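Local coordinates for phosphoserine phosphatase (Thermococcus onnurineus, PDB 4AP9), which probably hydrolyses L-phosphoserine to L-serine and phosphate in a magnesium-dependent reaction, as a member of the haloacid dehalogenase superfamily, at residues E89-E93 against K94-V98; D188-E191 against L192-I196. All blocks are in the same frame, centred on the assembly; numbering follows the deposited sequence.

Contact 1: E89-E93 against K94-V98; sequences ETLRE and KGFKV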
loop_
_atom_site.group_PDB
_atom_site.type_symbol
_atom_site.label_atom_id
_atom_site.label_comp_id
_atom_site.label_asym_id
_atom_site.label_seq_id
_atom_site.Cartn_x
_atom_site.Cartn_y
_atom_site.Cartn_z
ATOM N N GLU A 89 -15.885 -1.629 -32.604
ATOM C CA GLU A 89 -14.818 -1.580 -33.608
ATOM C C GLU A 89 -14.053 -0.244 -33.584
ATOM O O GLU A 89 -12.830 -0.211 -33.787
ATOM C CB GLU A 89 -15.370 -1.879 -35.003
ATOM C CG GLU A 89 -15.852 -3.310 -35.149
ATOM C CD GLU A 89 -16.448 -3.612 -36.512
ATOM O OE1 GLU A 89 -16.651 -2.674 -37.316
ATOM O OE2 GLU A 89 -16.721 -4.801 -36.769
ATOM N N THR A 90 -14.773 0.845 -33.332
ATOM C CA THR A 90 -14.166 2.165 -33.275
ATOM C C THR A 90 -13.284 2.321 -32.036
ATOM O O THR A 90 -12.169 2.844 -32.115
ATOM C CB THR A 90 -15.226 3.265 -33.299
ATOM O OG1 THR A 90 -16.045 3.100 -34.464
ATOM C CG2 THR A 90 -14.553 4.651 -33.344
ATOM N N LEU A 91 -13.788 1.862 -30.894
ATOM C CA LEU A 91 -12.968 1.786 -29.690
ATOM C C LEU A 91 -11.620 1.110 -29.949
ATOM O O LEU A 91 -10.577 1.612 -29.523
ATOM C CB LEU A 91 -13.721 1.057 -28.583
ATOM C CG LEU A 91 -14.789 1.910 -27.910
ATOM C CD1 LEU A 91 -15.790 1.030 -27.155
ATOM C CD2 LEU A 91 -14.148 2.922 -26.979
ATOM N N ARG A 92 -11.628 -0.027 -30.636
ATOM C CA ARG A 92 -10.360 -0.672 -30.985
ATOM C C ARG A 92 -9.477 0.201 -31.871
ATOM O O ARG A 92 -8.274 0.288 -31.643
ATOM C CB ARG A 92 -10.583 -2.006 -31.674
ATOM C CG ARG A 92 -11.043 -3.096 -30.760
ATOM C CD ARG A 92 -10.752 -4.436 -31.399
ATOM N NE ARG A 92 -11.426 -5.508 -30.688
ATOM C CZ ARG A 92 -12.616 -5.986 -31.032
ATOM N NH1 ARG A 92 -13.256 -5.487 -32.080
ATOM N NH2 ARG A 92 -13.164 -6.969 -30.334
ATOM N N GLU A 93 -10.067 0.828 -32.887
ATOM C CA GLU A 93 -9.315 1.739 -33.748
ATOM C C GLU A 93 -8.659 2.834 -32.915
ATOM O O GLU A 93 -7.531 3.258 -33.193
ATOM C CB GLU A 93 -10.224 2.393 -34.790
ATOM C CG GLU A 93 -10.840 1.447 -35.800
ATOM C CD GLU A 93 -11.726 2.178 -36.793
ATOM O OE1 GLU A 93 -11.389 3.328 -37.157
ATOM O OE2 GLU A 93 -12.757 1.603 -37.206
ATOM N N LYS A 94 -9.380 3.295 -31.900
ATOM C CA LYS A 94 -8.913 4.392 -31.065
ATOM C C LYS A 94 -7.926 3.914 -29.998
ATOM O O LYS A 94 -7.482 4.693 -29.158
ATOM C CB LYS A 94 -10.092 5.122 -30.422
ATOM C CG LYS A 94 -11.088 5.715 -31.413
ATOM C CD LYS A 94 -10.392 6.578 -32.452
ATOM C CE LYS A 94 -11.402 7.291 -33.351
ATOM N NZ LYS A 94 -10.738 8.246 -34.279
ATOM N N GLY A 95 -7.591 2.631 -30.033
ATOM C CA GLY A 95 -6.512 2.101 -29.214
ATOM C C GLY A 95 -6.915 1.536 -27.864
ATOM O O GLY A 95 -6.089 1.433 -26.965
ATOM N N PHE A 96 -8.184 1.179 -27.719
ATOM C CA PHE A 96 -8.674 0.585 -26.483
ATOM C C PHE A 96 -8.727 -0.927 -26.593
ATOM O O PHE A 96 -8.971 -1.470 -27.673
ATOM C CB PHE A 96 -10.087 1.099 -26.166
ATOM C CG PHE A 96 -10.129 2.543 -25.769
ATOM C CD1 PHE A 96 -10.201 3.534 -26.726
ATOM C CD2 PHE A 96 -10.106 2.906 -24.436
ATOM C CE1 PHE A 96 -10.242 4.867 -26.366
ATOM C CE2 PHE A 96 -10.144 4.238 -24.064
ATOM C CZ PHE A 96 -10.214 5.223 -25.033
ATOM N N LYS A 97 -8.500 -1.605 -25.477
ATOM C CA LYS A 97 -8.962 -2.979 -25.327
ATOM C C LYS A 97 -10.401 -2.891 -24.799
ATOM O O LYS A 97 -10.673 -2.125 -23.876
ATOM C CB LYS A 97 -8.078 -3.722 -24.341
ATOM C CG LYS A 97 -8.615 -5.058 -23.917
ATOM C CD LYS A 97 -7.571 -5.783 -23.105
ATOM C CE LYS A 97 -7.989 -5.929 -21.680
ATOM N NZ LYS A 97 -7.223 -7.044 -21.045
ATOM N N VAL A 98 -11.314 -3.657 -25.386
ATOM C CA VAL A 98 -12.744 -3.552 -25.056
ATOM C C VAL A 98 -13.246 -4.691 -24.168
ATOM O O VAL A 98 -13.110 -5.866 -24.515
ATOM C CB VAL A 98 -13.586 -3.526 -26.345
ATOM C CG1 VAL A 98 -15.076 -3.406 -26.024
ATOM C CG2 VAL A 98 -13.127 -2.381 -27.238
#
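Thr90 and Lys94 meet where helix 82-93 ends in a Schellman motif and the chain turns into strand 97-102 of the Rossmann-like haloacid dehalogenase core. The carbonyl of Thr90 is approached almost end-on by the amide of Lys94, Lys94 N to Thr90 O being 2.8 Å with a C=O...N angle of 162°, an i to i+4 helical bond. Alongside it the two side chains run the same way, with Thr90 CG2 4.1 Å from Lys94 CG. CG2 is turned there because it stands anti to the backbone N, which puts OG1 beside that nitrogen and in a hydrogen bond to Glu86 O. The lysine bends at chi2 (-52°) and carries its ammonium group past the threonine to Leu199 O.

Leu91 follows, and its carbonyl takes the 6→1 bond of the Schellman motif, reaching across five residues: Phe96 N lies 3.0 Å from Leu91 O, tilted out of the carbonyl plane. The same oxygen sits in the plane of the Phe96 ring, at its edge, while the leucine methyl CD2 rests over one ring face, 4.0 Å from CD1 of Phe96. Nearer the backbone, Leu91 CB packs 3.7 Å from Val98 CG2, tying helix to strand.

At Arg92 the carbonyl accepts the second bond, from Gly95 N three residues on; the positive phi of Gly95 (93°), a backbone shape glycine adopts easily, takes the chain out of the helix. The arginine side chain is extended from CG to NE, with NE in a salt bridge to Asp117 and NH2 bonded to Leu115 O. Its aliphatic part crosses Val98 at about a right angle, CG of Arg92 standing 4.2 Å from CG2 of Val98.

Contact 2: D188-E191 against L192-I196; sequences DLKE and LVDFI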
loop_
_atom_site.group_PDB
_atom_site.type_symbol
_atom_site.label_atom_id
_atom_site.label_comp_id
_atom_site.label_asym_id
_atom_site.label_seq_id
_atom_site.Cartn_x
_atom_site.Cartn_y
_atom_site.Cartn_z
ATOM N N ASP A 188 -27.739 8.872 -26.324
ATOM C CA ASP A 188 -28.068 7.526 -26.759
ATOM C C ASP A 188 -26.827 6.910 -27.388
ATOM O O ASP A 188 -25.782 7.551 -27.455
ATOM C CB ASP A 188 -29.228 7.548 -27.763
ATOM C CG ASP A 188 -28.986 8.508 -28.918
ATOM O OD1 ASP A 188 -27.808 8.768 -29.250
ATOM O OD2 ASP A 188 -29.980 9.004 -29.500
ATOM N N LEU A 189 -26.936 5.674 -27.848
ATOM C CA LEU A 189 -25.766 4.961 -28.349
ATOM C C LEU A 189 -25.161 5.673 -29.551
ATOM O O LEU A 189 -23.950 5.654 -29.747
ATOM C CB LEU A 189 -26.136 3.525 -28.705
ATOM C CG LEU A 189 -25.048 2.592 -29.228
ATOM C CD1 LEU A 189 -23.932 2.462 -28.219
ATOM C CD2 LEU A 189 -25.649 1.223 -29.523
ATOM N N LYS A 190 -26.012 6.300 -30.360
ATOM C CA LYS A 190 -25.544 7.012 -31.539
ATOM C C LYS A 190 -24.593 8.134 -31.135
ATOM O O LYS A 190 -23.507 8.282 -31.692
ATOM C CB LYS A 190 -26.732 7.575 -32.327
ATOM C CG LYS A 190 -26.340 8.462 -33.496
ATOM C CD LYS A 190 -25.637 7.662 -34.585
ATOM C CE LYS A 190 -24.984 8.576 -35.624
ATOM N NZ LYS A 190 -25.954 9.265 -36.534
ATOM N N GLU A 191 -25.008 8.921 -30.150
ATOM C CA GLU A 191 -24.180 10.000 -29.637
ATOM C C GLU A 191 -22.867 9.445 -29.078
ATOM O O GLU A 191 -21.804 10.057 -29.238
ATOM C CB GLU A 191 -24.954 10.757 -28.558
ATOM C CG GLU A 191 -24.405 12.126 -28.207
ATOM C CD GLU A 191 -25.425 12.970 -27.459
ATOM O OE1 GLU A 191 -26.495 13.249 -28.037
ATOM O OE2 GLU A 191 -25.162 13.351 -26.298
ATOM N N LEU A 192 -22.933 8.283 -28.431
ATOM C CA LEU A 192 -21.732 7.679 -27.853
ATOM C C LEU A 192 -20.762 7.279 -28.953
ATOM O O LEU A 192 -19.562 7.526 -28.847
ATOM C CB LEU A 192 -22.078 6.461 -26.992
ATOM C CG LEU A 192 -20.901 5.767 -26.302
ATOM C CD1 LEU A 192 -20.193 6.715 -25.339
ATOM C CD2 LEU A 192 -21.368 4.512 -25.569
ATOM N N VAL A 193 -21.280 6.659 -30.006
ATOM C CA VAL A 193 -20.454 6.298 -31.151
ATOM C C VAL A 193 -19.773 7.550 -31.725
ATOM O O VAL A 193 -18.579 7.548 -32.009
ATOM C CB VAL A 193 -21.289 5.601 -32.238
ATOM C CG1 VAL A 193 -20.485 5.429 -33.496
ATOM C CG2 VAL A 193 -21.774 4.243 -31.729
ATOM N N ASP A 194 -20.546 8.619 -31.875
ATOM C CA ASP A 194 -20.017 9.871 -32.413
ATOM C C ASP A 194 -18.912 10.435 -31.540
ATOM O O ASP A 194 -17.912 10.945 -32.040
ATOM C CB ASP A 194 -21.130 10.902 -32.573
ATOM C CG ASP A 194 -22.025 10.603 -33.756
ATOM O OD1 ASP A 194 -21.606 9.811 -34.632
ATOM O OD2 ASP A 194 -23.144 11.156 -33.808
ATOM N N PHE A 195 -19.097 10.336 -30.229
ATOM C CA PHE A 195 -18.080 10.781 -29.296
ATOM C C PHE A 195 -16.785 9.985 -29.463
ATOM O O PHE A 195 -15.696 10.543 -29.567
ATOM C CB PHE A 195 -18.590 10.680 -27.856
ATOM C CG PHE A 195 -17.594 11.148 -26.836
ATOM C CD1 PHE A 195 -17.539 12.480 -26.461
ATOM C CD2 PHE A 195 -16.695 10.260 -26.266
ATOM C CE1 PHE A 195 -16.612 12.910 -25.533
ATOM C CE2 PHE A 195 -15.767 10.688 -25.335
ATOM C CZ PHE A 195 -15.731 12.009 -24.968
ATOM N N ILE A 196 -16.895 8.666 -29.485
ATOM C CA ILE A 196 -15.711 7.844 -29.632
ATOM C C ILE A 196 -15.042 8.082 -30.983
ATOM O O ILE A 196 -13.818 8.042 -31.088
ATOM C CB ILE A 196 -16.035 6.352 -29.444
ATOM C CG1 ILE A 196 -16.568 6.117 -28.033
ATOM C CG2 ILE A 196 -14.803 5.502 -29.701
ATOM C CD1 ILE A 196 -15.649 6.618 -26.935
#
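The N-terminal cap of helix 189-197 is made by Asp188, whose carboxylate reaches forward to the amide of Glu191. The capping bond is nearly straight, with Glu191 N 2.9 Å from Asp188 OD1 and an angle of 167° at the hydrogen. A chi1 of 52° brings the carboxylate back over the helix start, where its negative charge would probably interact favourably with the helix dipole. Across the first turn Leu192 N donates to Asp188 O at 3.1 Å, in the carbonyl plane.

Leu189 then sends its carbonyl to Val193 N (2.9 Å from Leu189 O), and its branched end lies loosely against two residues of the next turn: Leu189 CD1 is 4.2 Å from Leu192 CD2, and Leu189 CG is 4.4 Å from Val193 CG2. Leu192 and Val193 belong to the buried flank of this helix, the last of the haloacid dehalogenase fold, which packs on helix 82-93; Leu192 also reaches strands 171-175 and 184-186.

On another flank Lys190 and Asp194 are an i to i+4 pair of opposite charges. Their side chains slant across each other, and Lys190 CE comes within 3.7 Å of both Asp194 OD1 and Asp194 OD2. The ammonium is farther off, Lys190 NZ being 4.3 Å from Asp194 OD2, too long for a salt bridge; Asp194 OD1 also has a long, weak ion pair with Lys197 NZ.

The two helix ends illustrate how differently a chain may finish and begin a helix. In contact 1 a glycine turn closes the helix with backbone bonds and leads into an inner strand, in largely buried surroundings. In contact 2 a carboxylate supplies the capping bond at a partly buried helix start, with charged residues along one flank and apolar ones on another. The elements meet directly: Ile196 of 192-196 packs on Thr90 and Leu91, with Thr90 CG2 3.7 Å from Ile196 CG2, and Lys94 CE approaches Ile196 O at 3.4 Å. The centres of contact 1 and contact 2 lie about 14 Å apart, on the same side of the chain's centre.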